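Alpha-galactosidase 1 (Saccharomyces cerevisiae, PDB 3LRK) hydrolyses terminal, non-reducing alpha-D-galactose residues from alpha-D-galactosides, including galactose oligosaccharides, galactomannans and galactolipids. Local coordinates at residues A[207-212]-A[233-238]; A[213-218]-A[238-243]; A[259-264]-A[286-291]; A[242-247]-A[342-347]; A[266-271]-A[292-297]. The protein carries 1 engineered substitution. All coordinates share one frame; numbering follows the deposited sequence.

Contact 1: A[207-212]-A[233-238]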
# COMPACT_ATOMS: atom_id res chain seq x y z
N SER A 207 -14.09 7.26 8.72
CA SER A 207 -12.84 7.85 9.23
C SER A 207 -12.69 7.67 10.75
O SER A 207 -13.64 7.29 11.43
CB SER A 207 -12.76 9.36 8.89
OG SER A 207 -13.58 10.13 9.76
N GLY A 208 -11.49 7.98 11.26
CA GLY A 208 -11.27 8.13 12.70
C GLY A 208 -12.10 9.29 13.26
O GLY A 208 -12.64 10.09 12.49
N ASP A 209 -12.20 9.39 14.58
CA ASP A 209 -13.11 10.37 15.20
C ASP A 209 -12.77 11.80 14.81
O ASP A 209 -11.60 12.17 14.78
CB ASP A 209 -13.13 10.27 16.72
CG ASP A 209 -13.53 8.90 17.23
OD1 ASP A 209 -13.98 8.04 16.43
OD2 ASP A 209 -13.40 8.70 18.45
N VAL A 210 -13.81 12.57 14.50
CA VAL A 210 -13.72 14.01 14.35
C VAL A 210 -13.43 14.68 15.70
O VAL A 210 -13.65 14.10 16.76
CB VAL A 210 -15.02 14.59 13.71
CG1 VAL A 210 -16.14 14.70 14.74
CG2 VAL A 210 -14.75 15.95 13.04
N THR A 211 -12.90 15.90 15.62
CA THR A 211 -12.70 16.75 16.78
C THR A 211 -13.09 18.18 16.40
O THR A 211 -13.25 18.48 15.21
CB THR A 211 -11.24 16.67 17.34
OG1 THR A 211 -11.18 17.37 18.59
CG2 THR A 211 -10.23 17.27 16.36
N ALA A 212 -13.27 19.04 17.40
CA ALA A 212 -13.66 20.43 17.18
C ALA A 212 -12.49 21.29 16.67
O ALA A 212 -12.12 22.31 17.29
CB ALA A 212 -14.29 21.02 18.46
N ALA A 233 -6.69 4.62 11.17
CA ALA A 233 -7.72 5.67 11.17
C ALA A 233 -7.51 6.72 12.27
O ALA A 233 -7.66 7.93 12.03
CB ALA A 233 -9.11 5.06 11.27
N GLY A 234 -7.17 6.23 13.45
CA GLY A 234 -6.85 7.08 14.60
C GLY A 234 -8.05 7.90 15.03
O GLY A 234 -9.19 7.48 14.87
N PHE A 235 -7.77 9.09 15.58
CA PHE A 235 -8.82 10.03 16.01
C PHE A 235 -8.25 11.44 16.17
O PHE A 235 -7.10 11.68 15.82
CB PHE A 235 -9.61 9.53 17.25
CG PHE A 235 -8.83 9.50 18.56
CD1 PHE A 235 -9.50 9.72 19.76
CD2 PHE A 235 -7.47 9.23 18.60
CE1 PHE A 235 -8.82 9.69 20.99
CE2 PHE A 235 -6.78 9.18 19.83
CZ PHE A 235 -7.46 9.42 21.02
N HIS A 236 -9.08 12.37 16.67
CA HIS A 236 -8.77 13.81 16.63
C HIS A 236 -8.48 14.30 15.22
O HIS A 236 -7.63 15.18 15.00
CB HIS A 236 -7.65 14.16 17.63
CG HIS A 236 -8.05 13.93 19.05
ND1 HIS A 236 -8.62 14.92 19.82
CD2 HIS A 236 -8.01 12.82 19.81
CE1 HIS A 236 -8.89 14.43 21.02
NE2 HIS A 236 -8.54 13.15 21.04
N CYS A 237 -9.21 13.74 14.26
CA CYS A 237 -9.12 14.16 12.87
C CYS A 237 -9.94 15.44 12.71
O CYS A 237 -11.03 15.53 13.26
CB CYS A 237 -9.68 13.06 11.96
SG CYS A 237 -8.82 11.47 12.05
N SER A 238 -9.41 16.42 11.99
CA SER A 238 -10.10 17.69 11.78
C SER A 238 -11.29 17.56 10.83
O SER A 238 -11.40 16.58 10.08
CB SER A 238 -9.14 18.76 11.25
OG SER A 238 -8.81 18.49 9.91
O HOH W 1 -9.02 8.66 9.80
O HOH W 2 -11.58 12.90 18.19

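Contact 2: A[213-218]-A[238-243]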
# COMPACT_ATOMS: atom_id res chain seq x y z
N GLU A 213 -11.92 20.88 15.54
CA GLU A 213 -10.87 21.62 14.87
C GLU A 213 -11.21 21.61 13.39
O GLU A 213 -11.59 20.57 12.85
CB GLU A 213 -9.51 20.93 15.06
CG GLU A 213 -8.93 21.01 16.46
CD GLU A 213 -8.44 22.40 16.83
OE1 GLU A 213 -8.27 23.25 15.93
OE2 GLU A 213 -8.20 22.64 18.04
N PHE A 214 -11.08 22.76 12.73
CA PHE A 214 -11.52 22.84 11.34
C PHE A 214 -10.47 22.28 10.37
O PHE A 214 -10.84 21.67 9.37
CB PHE A 214 -11.88 24.28 10.96
CG PHE A 214 -12.72 24.39 9.71
CD1 PHE A 214 -14.07 24.01 9.74
CD2 PHE A 214 -12.17 24.85 8.52
CE1 PHE A 214 -14.86 24.11 8.59
CE2 PHE A 214 -12.96 24.95 7.37
CZ PHE A 214 -14.30 24.57 7.41
N THR A 215 -9.19 22.47 10.68
CA THR A 215 -8.10 22.08 9.77
C THR A 215 -6.92 21.36 10.44
O THR A 215 -6.11 20.74 9.75
CB THR A 215 -7.47 23.30 9.04
OG1 THR A 215 -6.63 24.01 9.95
CG2 THR A 215 -8.52 24.25 8.45
N ARG A 216 -6.82 21.46 11.76
CA ARG A 216 -5.58 21.08 12.47
C ARG A 216 -5.11 19.63 12.22
O ARG A 216 -5.81 18.67 12.57
CB ARG A 216 -5.76 21.32 13.98
CG ARG A 216 -4.45 21.35 14.77
CD ARG A 216 -4.69 21.28 16.28
NE ARG A 216 -3.43 21.38 17.03
CZ ARG A 216 -2.57 20.38 17.22
NH1 ARG A 216 -2.81 19.17 16.72
NH2 ARG A 216 -1.46 20.59 17.91
N PRO A 217 -3.93 19.46 11.59
CA PRO A 217 -3.35 18.12 11.55
C PRO A 217 -3.02 17.65 12.97
O PRO A 217 -2.64 18.46 13.83
CB PRO A 217 -2.06 18.32 10.73
CG PRO A 217 -2.31 19.59 9.95
CD PRO A 217 -3.08 20.44 10.89
N ASP A 218 -3.21 16.36 13.22
CA ASP A 218 -2.99 15.77 14.53
C ASP A 218 -2.22 14.47 14.38
O ASP A 218 -2.55 13.65 13.51
CB ASP A 218 -4.32 15.55 15.25
CG ASP A 218 -4.15 15.33 16.76
OD1 ASP A 218 -3.56 14.30 17.15
OD2 ASP A 218 -4.64 16.15 17.56
N SER A 238 -9.41 16.42 11.99
CA SER A 238 -10.10 17.69 11.78
C SER A 238 -11.29 17.56 10.83
O SER A 238 -11.40 16.58 10.08
CB SER A 238 -9.14 18.76 11.25
OG SER A 238 -8.81 18.49 9.91
N ILE A 239 -12.16 18.56 10.85
CA ILE A 239 -13.34 18.62 9.98
C ILE A 239 -12.98 18.47 8.49
O ILE A 239 -13.54 17.62 7.80
CB ILE A 239 -14.15 19.92 10.28
CG1 ILE A 239 -14.86 19.77 11.63
CG2 ILE A 239 -15.14 20.25 9.15
CD1 ILE A 239 -15.17 21.09 12.35
N MET A 240 -12.02 19.26 8.03
CA MET A 240 -11.56 19.23 6.64
C MET A 240 -10.84 17.94 6.28
O MET A 240 -10.93 17.49 5.13
CB MET A 240 -10.65 20.43 6.34
CG MET A 240 -11.35 21.78 6.25
SD MET A 240 -12.73 21.84 5.08
CE MET A 240 -11.94 21.44 3.51
N ASN A 241 -10.10 17.37 7.23
CA ASN A 241 -9.44 16.08 7.03
C ASN A 241 -10.48 15.01 6.69
O ASN A 241 -10.28 14.23 5.76
CB ASN A 241 -8.63 15.67 8.27
CG ASN A 241 -8.09 14.24 8.20
OD1 ASN A 241 -8.82 13.27 8.41
ND2 ASN A 241 -6.78 14.11 7.94
N ILE A 242 -11.60 15.02 7.42
CA ILE A 242 -12.65 14.02 7.27
C ILE A 242 -13.48 14.26 6.01
O ILE A 242 -13.79 13.32 5.28
CB ILE A 242 -13.53 13.92 8.55
CG1 ILE A 242 -12.72 13.26 9.68
CG2 ILE A 242 -14.82 13.14 8.30
CD1 ILE A 242 -13.34 13.38 11.05
N LEU A 243 -13.82 15.52 5.75
CA LEU A 243 -14.52 15.87 4.51
C LEU A 243 -13.71 15.46 3.28
O LEU A 243 -14.25 14.92 2.31
CB LEU A 243 -14.84 17.37 4.45
CG LEU A 243 -15.62 17.83 3.21
CD1 LEU A 243 -17.02 17.22 3.17
CD2 LEU A 243 -15.69 19.36 3.19
O HOH W 3 -6.57 16.30 11.16

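Contact 3: A[259-264]-A[286-291]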
# COMPACT_ATOMS: atom_id res chain seq x y z
N ASN A 259 -22.42 7.09 3.93
CA ASN A 259 -21.15 7.43 4.55
C ASN A 259 -21.44 8.27 5.80
O ASN A 259 -22.34 9.12 5.80
CB ASN A 259 -20.28 8.24 3.59
CG ASN A 259 -19.85 7.43 2.36
OD1 ASN A 259 -19.40 6.30 2.48
ND2 ASN A 259 -19.97 8.04 1.19
N ASP A 260 -20.69 8.01 6.87
CA ASP A 260 -20.89 8.67 8.17
C ASP A 260 -19.61 9.42 8.52
O ASP A 260 -18.56 8.81 8.77
CB ASP A 260 -21.25 7.60 9.21
CG ASP A 260 -21.51 8.15 10.62
OD1 ASP A 260 -21.36 9.37 10.87
OD2 ASP A 260 -21.85 7.33 11.48
N LEU A 261 -19.69 10.75 8.53
CA LEU A 261 -18.54 11.61 8.82
C LEU A 261 -18.38 11.95 10.33
O LEU A 261 -17.65 12.90 10.68
CB LEU A 261 -18.59 12.89 7.97
CG LEU A 261 -18.91 12.99 6.46
CD1 LEU A 261 -18.07 14.10 5.78
CD2 LEU A 261 -18.92 11.68 5.64
N ASP A 262 -19.05 11.18 11.18
CA ASP A 262 -19.00 11.27 12.66
C ASP A 262 -19.93 12.37 13.18
O ASP A 262 -20.44 13.17 12.41
CB ASP A 262 -17.55 11.44 13.18
CG ASP A 262 -17.38 11.00 14.62
OD1 ASP A 262 -18.34 10.49 15.23
OD2 ASP A 262 -16.26 11.14 15.14
N ASN A 263 -20.18 12.38 14.49
CA ASN A 263 -21.11 13.35 15.09
C ASN A 263 -20.66 14.79 14.85
O ASN A 263 -19.46 15.09 14.81
CB ASN A 263 -21.26 13.11 16.59
CG ASN A 263 -21.68 11.68 16.93
OD1 ASN A 263 -21.92 10.83 16.06
ND2 ASN A 263 -21.77 11.42 18.22
N LEU A 264 -21.64 15.68 14.70
CA LEU A 264 -21.42 17.11 14.52
C LEU A 264 -20.80 17.74 15.75
O LEU A 264 -21.19 17.45 16.89
CB LEU A 264 -22.75 17.81 14.18
CG LEU A 264 -23.33 17.42 12.82
CD1 LEU A 264 -24.86 17.63 12.73
CD2 LEU A 264 -22.59 18.15 11.69
N VAL A 286 -23.17 16.05 1.83
CA VAL A 286 -22.65 14.73 1.48
C VAL A 286 -23.54 13.60 2.01
O VAL A 286 -23.20 12.42 1.90
CB VAL A 286 -21.17 14.52 1.91
CG1 VAL A 286 -20.28 15.59 1.29
CG2 VAL A 286 -21.02 14.52 3.44
N LYS A 287 -24.70 13.96 2.58
CA LYS A 287 -25.64 12.98 3.13
C LYS A 287 -25.01 12.12 4.24
O LYS A 287 -25.23 10.90 4.33
CB LYS A 287 -26.27 12.13 2.02
CG LYS A 287 -27.59 12.66 1.45
CD LYS A 287 -27.48 13.99 0.69
CE LYS A 287 -28.66 14.12 -0.27
NZ LYS A 287 -28.81 15.50 -0.80
N SER A 288 -24.21 12.76 5.09
CA SER A 288 -23.79 12.15 6.33
C SER A 288 -24.99 12.13 7.28
O SER A 288 -25.87 13.00 7.18
CB SER A 288 -22.65 12.96 6.97
OG SER A 288 -22.31 12.43 8.25
N PRO A 289 -25.05 11.13 8.18
CA PRO A 289 -25.90 11.26 9.37
C PRO A 289 -25.69 12.62 10.03
O PRO A 289 -24.58 13.19 9.98
CB PRO A 289 -25.39 10.15 10.28
CG PRO A 289 -24.90 9.09 9.35
CD PRO A 289 -24.36 9.82 8.15
N LEU A 290 -26.75 13.16 10.62
CA LEU A 290 -26.65 14.42 11.34
C LEU A 290 -27.00 14.13 12.79
O LEU A 290 -28.16 14.14 13.17
CB LEU A 290 -27.58 15.50 10.75
CG LEU A 290 -27.43 15.90 9.28
CD1 LEU A 290 -28.51 16.94 8.92
CD2 LEU A 290 -26.03 16.42 8.93
N ILE A 291 -25.97 13.83 13.56
CA ILE A 291 -26.11 13.46 14.95
C ILE A 291 -25.48 14.59 15.79
O ILE A 291 -24.29 14.90 15.65
CB ILE A 291 -25.51 12.04 15.24
CG1 ILE A 291 -26.36 10.96 14.56
CG2 ILE A 291 -25.41 11.77 16.76
CD1 ILE A 291 -25.66 9.62 14.36
O HOH W 4 -23.52 9.52 2.54
O HOH W 5 -21.16 10.82 1.14
O HOH W 6 -23.34 13.29 12.35

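Contact 4: A[242-247]-A[342-347]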
# COMPACT_ATOMS: atom_id res chain seq x y z
N ILE A 242 -11.60 15.02 7.42
CA ILE A 242 -12.65 14.02 7.27
C ILE A 242 -13.48 14.26 6.01
O ILE A 242 -13.79 13.32 5.28
CB ILE A 242 -13.53 13.92 8.55
CG1 ILE A 242 -12.72 13.26 9.68
CG2 ILE A 242 -14.82 13.14 8.30
CD1 ILE A 242 -13.34 13.38 11.05
N LEU A 243 -13.82 15.52 5.75
CA LEU A 243 -14.52 15.87 4.51
C LEU A 243 -13.71 15.46 3.28
O LEU A 243 -14.25 14.92 2.31
CB LEU A 243 -14.84 17.37 4.45
CG LEU A 243 -15.62 17.83 3.21
CD1 LEU A 243 -17.02 17.22 3.17
CD2 LEU A 243 -15.69 19.36 3.19
N ASN A 244 -12.41 15.73 3.31
CA ASN A 244 -11.50 15.35 2.22
C ASN A 244 -11.43 13.84 1.99
O ASN A 244 -11.46 13.38 0.84
CB ASN A 244 -10.11 15.94 2.46
CG ASN A 244 -10.05 17.44 2.18
OD1 ASN A 244 -11.00 18.03 1.67
ND2 ASN A 244 -8.93 18.05 2.51
N LYS A 245 -11.32 13.09 3.07
CA LYS A 245 -11.43 11.63 3.01
C LYS A 245 -12.75 11.15 2.40
O LYS A 245 -12.77 10.18 1.62
CB LYS A 245 -11.21 11.03 4.40
CG LYS A 245 -9.75 11.01 4.81
CD LYS A 245 -9.59 10.70 6.28
CE LYS A 245 -8.13 10.55 6.64
NZ LYS A 245 -7.98 10.59 8.12
N ALA A 246 -13.84 11.83 2.73
CA ALA A 246 -15.18 11.46 2.26
C ALA A 246 -15.44 11.77 0.79
O ALA A 246 -16.29 11.14 0.16
CB ALA A 246 -16.25 12.12 3.14
N ALA A 247 -14.72 12.76 0.26
CA ALA A 247 -14.95 13.28 -1.08
C ALA A 247 -15.14 12.23 -2.19
O ALA A 247 -16.16 12.28 -2.90
CB ALA A 247 -13.88 14.33 -1.46
N GLU A 342 -7.20 25.77 1.88
CA GLU A 342 -7.67 25.30 0.60
C GLU A 342 -9.09 25.82 0.35
O GLU A 342 -9.82 26.14 1.29
CB GLU A 342 -7.63 23.76 0.51
CG GLU A 342 -8.47 23.03 1.56
CD GLU A 342 -8.26 21.52 1.53
OE1 GLU A 342 -8.58 20.89 0.51
OE2 GLU A 342 -7.78 20.95 2.54
N ILE A 343 -9.46 25.90 -0.91
CA ILE A 343 -10.80 26.30 -1.31
C ILE A 343 -11.42 25.21 -2.17
O ILE A 343 -10.72 24.55 -2.95
CB ILE A 343 -10.80 27.67 -2.05
CG1 ILE A 343 -9.83 27.65 -3.25
CG2 ILE A 343 -10.45 28.79 -1.06
CD1 ILE A 343 -10.12 28.70 -4.33
N GLN A 344 -12.72 24.99 -2.01
CA GLN A 344 -13.41 23.92 -2.71
C GLN A 344 -14.76 24.38 -3.25
O GLN A 344 -15.41 25.24 -2.67
CB GLN A 344 -13.61 22.70 -1.80
CG GLN A 344 -12.36 22.26 -1.01
CD GLN A 344 -12.56 20.96 -0.23
OE1 GLN A 344 -13.68 20.45 -0.14
NE2 GLN A 344 -11.48 20.43 0.33
N MET A 345 -15.15 23.79 -4.37
CA MET A 345 -16.50 23.90 -4.87
C MET A 345 -17.14 22.52 -4.92
O MET A 345 -16.54 21.57 -5.43
CB MET A 345 -16.50 24.49 -6.27
CG MET A 345 -17.77 25.22 -6.61
SD MET A 345 -18.33 24.92 -8.29
CE MET A 345 -19.41 23.55 -7.91
N TRP A 346 -18.35 22.42 -4.38
CA TRP A 346 -19.13 21.19 -4.45
C TRP A 346 -20.46 21.48 -5.14
O TRP A 346 -20.96 22.61 -5.10
CB TRP A 346 -19.38 20.61 -3.06
CG TRP A 346 -18.16 20.15 -2.29
CD1 TRP A 346 -17.12 20.92 -1.85
CD2 TRP A 346 -17.89 18.81 -1.82
NE1 TRP A 346 -16.21 20.15 -1.16
CE2 TRP A 346 -16.67 18.86 -1.11
CE3 TRP A 346 -18.56 17.58 -1.93
CZ2 TRP A 346 -16.09 17.72 -0.54
CZ3 TRP A 346 -17.99 16.45 -1.34
CH2 TRP A 346 -16.76 16.53 -0.66
N SER A 347 -21.01 20.45 -5.76
CA SER A 347 -22.28 20.55 -6.48
C SER A 347 -22.94 19.18 -6.48
O SER A 347 -22.25 18.16 -6.56
CB SER A 347 -22.05 21.04 -7.91
OG SER A 347 -23.28 21.17 -8.62
O HOH W 7 -13.19 17.82 0.34

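Contact 5: A[266-271]-A[292-297]. With NAG (2-acetamido-2-deoxy-beta-D-glucopyranose), chain B.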
# COMPACT_ATOMS: atom_id res chain seq x y z
N VAL A 266 -20.80 20.99 16.08
CA VAL A 266 -21.55 22.23 16.27
C VAL A 266 -21.94 22.31 17.75
O VAL A 266 -22.50 21.37 18.31
CB VAL A 266 -22.80 22.30 15.35
CG1 VAL A 266 -23.60 23.58 15.59
CG2 VAL A 266 -22.40 22.20 13.88
N GLY A 267 -21.60 23.43 18.38
CA GLY A 267 -21.88 23.63 19.80
C GLY A 267 -20.91 22.92 20.72
O GLY A 267 -21.14 22.85 21.93
N VAL A 268 -19.84 22.36 20.15
CA VAL A 268 -18.79 21.71 20.94
C VAL A 268 -17.48 22.48 20.76
O VAL A 268 -17.12 22.87 19.65
CB VAL A 268 -18.58 20.21 20.54
CG1 VAL A 268 -17.62 19.51 21.52
CG2 VAL A 268 -19.90 19.46 20.49
N GLY A 269 -16.76 22.68 21.86
CA GLY A 269 -15.48 23.36 21.82
C GLY A 269 -15.60 24.78 21.29
O GLY A 269 -16.58 25.48 21.58
N ASN A 270 -14.63 25.20 20.50
CA ASN A 270 -14.49 26.60 20.13
C ASN A 270 -14.46 26.93 18.64
O ASN A 270 -13.74 27.76 18.18
CB ASN A 270 -13.31 27.22 20.87
CG ASN A 270 -13.34 26.92 22.36
OD1 ASN A 270 -12.37 26.45 22.94
ND2 ASN A 270 -14.42 27.23 22.97
N LEU A 271 -15.29 26.27 17.90
CA LEU A 271 -15.45 26.56 16.48
C LEU A 271 -16.10 27.94 16.33
O LEU A 271 -16.95 28.33 17.14
CB LEU A 271 -16.30 25.46 15.82
CG LEU A 271 -15.69 24.05 15.83
CD1 LEU A 271 -16.73 22.99 15.46
CD2 LEU A 271 -14.47 23.95 14.91
N ILE A 292 -26.32 15.22 16.60
CA ILE A 292 -25.90 16.30 17.48
C ILE A 292 -24.85 15.78 18.46
O ILE A 292 -25.09 14.80 19.16
CB ILE A 292 -27.10 16.90 18.27
CG1 ILE A 292 -28.17 17.45 17.30
CG2 ILE A 292 -26.63 17.98 19.25
CD1 ILE A 292 -29.50 17.79 17.96
N GLY A 293 -23.68 16.43 18.48
CA GLY A 293 -22.61 16.07 19.43
C GLY A 293 -22.57 16.98 20.65
O GLY A 293 -21.91 16.68 21.65
N ALA A 294 -23.29 18.09 20.57
CA ALA A 294 -23.36 19.09 21.64
C ALA A 294 -24.14 18.59 22.87
O ALA A 294 -24.89 17.61 22.81
CB ALA A 294 -23.97 20.37 21.11
N ASN A 295 -23.91 19.26 24.01
CA ASN A 295 -24.77 19.11 25.18
C ASN A 295 -25.95 20.05 24.97
O ASN A 295 -25.77 21.28 24.97
CB ASN A 295 -24.02 19.48 26.47
CG ASN A 295 -24.89 19.41 27.73
OD1 ASN A 295 -26.09 19.11 27.66
ND2 ASN A 295 -24.28 19.67 28.88
N VAL A 296 -27.14 19.50 24.77
CA VAL A 296 -28.30 20.31 24.42
C VAL A 296 -28.79 21.18 25.59
O VAL A 296 -29.49 22.18 25.38
CB VAL A 296 -29.47 19.48 23.80
CG1 VAL A 296 -29.05 18.87 22.45
CG2 VAL A 296 -29.95 18.39 24.76
N ASN A 297 -28.41 20.81 26.81
CA ASN A 297 -28.71 21.60 28.01
C ASN A 297 -27.58 22.59 28.32
O ASN A 297 -27.61 23.30 29.32
CB ASN A 297 -28.99 20.69 29.21
CG ASN A 297 -30.35 20.02 29.13
OD1 ASN A 297 -30.44 18.81 28.90
ND2 ASN A 297 -31.43 20.79 29.32
C1 NAG B . -15.26 27.41 24.11
C2 NAG B . -16.20 26.65 25.08
C3 NAG B . -17.00 27.53 26.08
C4 NAG B . -16.26 28.83 26.46
C5 NAG B . -15.62 29.43 25.22
C6 NAG B . -14.93 30.76 25.47
C7 NAG B . -17.83 24.84 24.78
C8 NAG B . -19.13 24.55 24.09
N2 NAG B . -17.12 25.85 24.28
O3 NAG B . -17.30 26.77 27.25
O4 NAG B . -17.15 29.76 27.03
O5 NAG B . -14.67 28.48 24.80
O6 NAG B . -14.52 31.30 24.24
O7 NAG B . -17.47 24.16 25.75
O HOH W 8 -22.47 21.60 23.82

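Contact 1: A[207-212]-A[233-238]
D209, the proton donor of the active site, meets F235 at the roots of the two side chains. D209 CB lies 3.6 Å from F235 CB; beyond that point the groups cross obliquely, with carboxylate and phenyl planes 82° apart. D209 CG is anti to the carbonyl carbon (chi1 -58°), and its OD1 is salt-bridged to the substrate-binding R205, a nearby positive charge that would probably favour the charged form of this carboxylate and so lower its pKa. The F235 ring carries H236 CD2 over the centre of one face, 3.3 Å above its plane. H236 in turn is crossed obliquely by T211, whose CB approaches H236 CA at 3.8 Å while CG2 rests 3.6 Å from H236 O.

Backbone bonds set these positions. C237 N donates to D209 O at 2.9 Å, 156° at the hydrogen and nearly along the C=O axis, and T211 N returns a weak bond to C237 O at 3.0 Å; together they make a single beta bridge between V210 and C237. G208 must come close: its CA is 3.1 Å from G234 O, and a side chain would collide with the A233 and G234 oxygens. One water joins G208 N to A233 O, a second joins V210 O to H236 N.

C237 is disulfide-bonded to C221, tying this loop to itself, and F235 and H236 reach Q251 and D379 of a second subunit. The pair of segments follows barrel strand 203-205 and leans on helix 239-246, where S207, V210 and C237 pack against I242.

Contact 2: A[213-218]-A[238-243]
E213 O is gripped by one hydrogen bond, the straightest of this contact: I239 N donates to it at 2.9 Å with 173° at the hydrogen, arriving nearly along the C=O axis. The next carbonyl repeats the pattern, F214 O accepting from M240 N at 3.0 Å, here from above the carbonyl plane. One residue on, N241 N is held by S238 OG at 3.2 Å, with OG placed between backbone N and carbonyl carbon (chi1 72°) so that it turns back over the helix start. S238 is thus the N-cap of helix 239-246, and the three N-H groups of its first turn are each satisfied, two by the 213-218 loop and one by the cap. This helix follows barrel strand 203-205 in the TIM-barrel domain, and the loop that fastens its start is part of the same connection. A water accepts from S238 N and donates to R216 O, adding a bridged link.

Side chains add an apolar contact. F214 CG is anti to the backbone N (chi1 -162°), which lays the ring alongside M240: M240 CG stands over one ring face, 4.2 Å from the centroid, and the bent chain brings SD obliquely to 4.4 Å, a Met-aromatic contact. The I239 side chain runs at about a right angle to that of F214, its CG2 3.9 Å from F214 CE1. An alanine here would remove the ring that M240, I239 and H460 meet, and would probably loosen the packing of the loop on the helix start. R216 NH2 bonds V327 O of a second subunit.

Contact 3: A[259-264]-A[286-291]
N259 opens the contact with its carbonyl: N259 O lies 3.2 Å from P289 CD and also receives a CA-H...O approach from S288. Its side-chain OD1 accepts from W204 NE1, and ND2 donates to a water that donates on to V286 O.

D260 comes next, with CG anti to the backbone N (chi1 -179°). That torsion sets its carboxylate across the proline at about a right angle, D260 CG 3.7 Å from P289 CG, and lets OD1 accept from D262 N at 3.0 Å from above the carboxylate plane, an Asx turn. An alanine at D260 would remove this acceptor and would probably loosen the turn and the packing on P289.

L261 N donates to S288 OG at 3.1 Å and 166°; the same hydroxyl gives its own proton to P289 O at 3.0 Å, on a lone pair, so OG is held from two sides. L261 CD1 meets V286 CG2 at 3.8 Å. D262, at positive phi (82°), points its CB away from the facing segment, OD1 capturing N263 N and OD2 the V210 amide. A water accepts from I291 N beside the D262 and P289 carbonyls. N263 OD1 lies against I291 CG2, and L264 N closes the walk with a 2.9 Å bond to I291 O.

Strands 258-260 and 290-292 are the seventh and eighth of the TIM barrel, bonded outward to 203-205 and 32-35 respectively, and this seam joins them. Helix 273-285 connects the two, ends in a Schellman motif at K287 and packs on L264, while helix 239-246 covers L261.

Contact 4: A[242-247]-A[342-347]
N244 OD1 takes the shortest protein bond across this contact, from Q344 NE2 at 2.8 Å and 157°, in the carbonyl plane and on a lone pair. The two amides are nearly coplanar, 23° apart. N244 turns its other branch to the glutamate: ND2 donates to E342 OE2 at 3.1 Å, coming from above the carboxylate plane, with a longer weak bond to OE1. Q344 NE2 spends its second N-H on E342 OE1 at 2.9 Å, so the three side chains form a closed ring of donors and acceptors. Q344 OE1 is fixed as well, by W346 NE1 at 2.7 Å in the ring plane, which orients the glutamine amide unambiguously. A water donates to both N244 OD1 and Q344 OE1 and sits at the tryptophan edge. Charge is supplied by R329, salt-bridged to E342 OE1, and would probably keep the carboxylate ionised.

Outside this network the packing is apolar. W346 CG is anti to the carbonyl carbon (chi1 -65°), and the indole reaches the helix with its six-membered ring: CZ2 meets L243 CG tip to tip at 3.8 Å, and CH2 meets A247 CB at 3.7 Å. M282 and M285 of helix 273-285 also touch the indole. The axes of helix 242-246 and strand 342-347 come no closer than 12.3 Å, and long side chains span the gap.

Helix 239-246 belongs to the TIM barrel and strand 342-349 to the C-terminal beta sandwich, so the arrangement is a domain interface of the two-domain architecture of GH27 alpha-galactosidases.

Contact 5: A[266-271]-A[292-297]
The two segments pass each other as irregular loops without a direct hydrogen bond, the closest pair of alpha carbons being G267 CA and A294 CA at 5.1 Å. Both are beta-alpha loops of the TIM barrel: 266-271 follows strand 258-260 and leads to helix 273-285, while 292-297 leaves strand 290-292 toward helix 301-307.

A294 carries the packing. Its CB points at the facing loop and lies 3.3 Å from V266 O, with G267 O a little farther off. V266 O is also bonded to Y307 OH, and A294 packs on that same tyrosine. G267 has positive phi (79°), and a side chain there would crowd A294 CB, so both conformation and space suit its lack of one. V268 supplies the other touching branch: CG2, anti to the carbonyl carbon, lies 3.6 Å from G293 O and 4.2 Å from A294 CB, covering the glycine peptide, while CG1 is anti to the backbone N (chi1 -172°).

A water bridges the two backbones, donating to G267 O at 2.6 Å and accepting from N295 N. N295 OD1 accepts from N297 N in an Asx turn.

Farther along the first loop sits the glycosylated N270, whose ND2 is bonded covalently to NAG C1 at 1.4 Å, while its OD1 accepts from L382 N of a second subunit. The sugar folds back along the loop: NAG N2 donates to G269 O at 2.8 Å, and NAG C8 comes within 3.4 Å of G267 O.

Overall arrangement
From the N terminus, contact 1 closes the long loop after strand 203-205, and contact 2, whose segments alternate with those of contact 1, fastens the same loop to the start of helix 239-246; they share S238. That helix then opens contact 4, which spans 94 residues to strand 342-349 and joins barrel to beta sandwich. Within this span lie contacts 3 and 5. Contact 3 joins the seventh and eighth barrel strands around helix 273-285, and contact 5 crosses it, linking the loops that follow those strands. D262 of contact 3 bonds V210 of contact 1, and I242 packs against V210 of contact 1 and L261 of contact 3; contacts 4 and 5 do not touch.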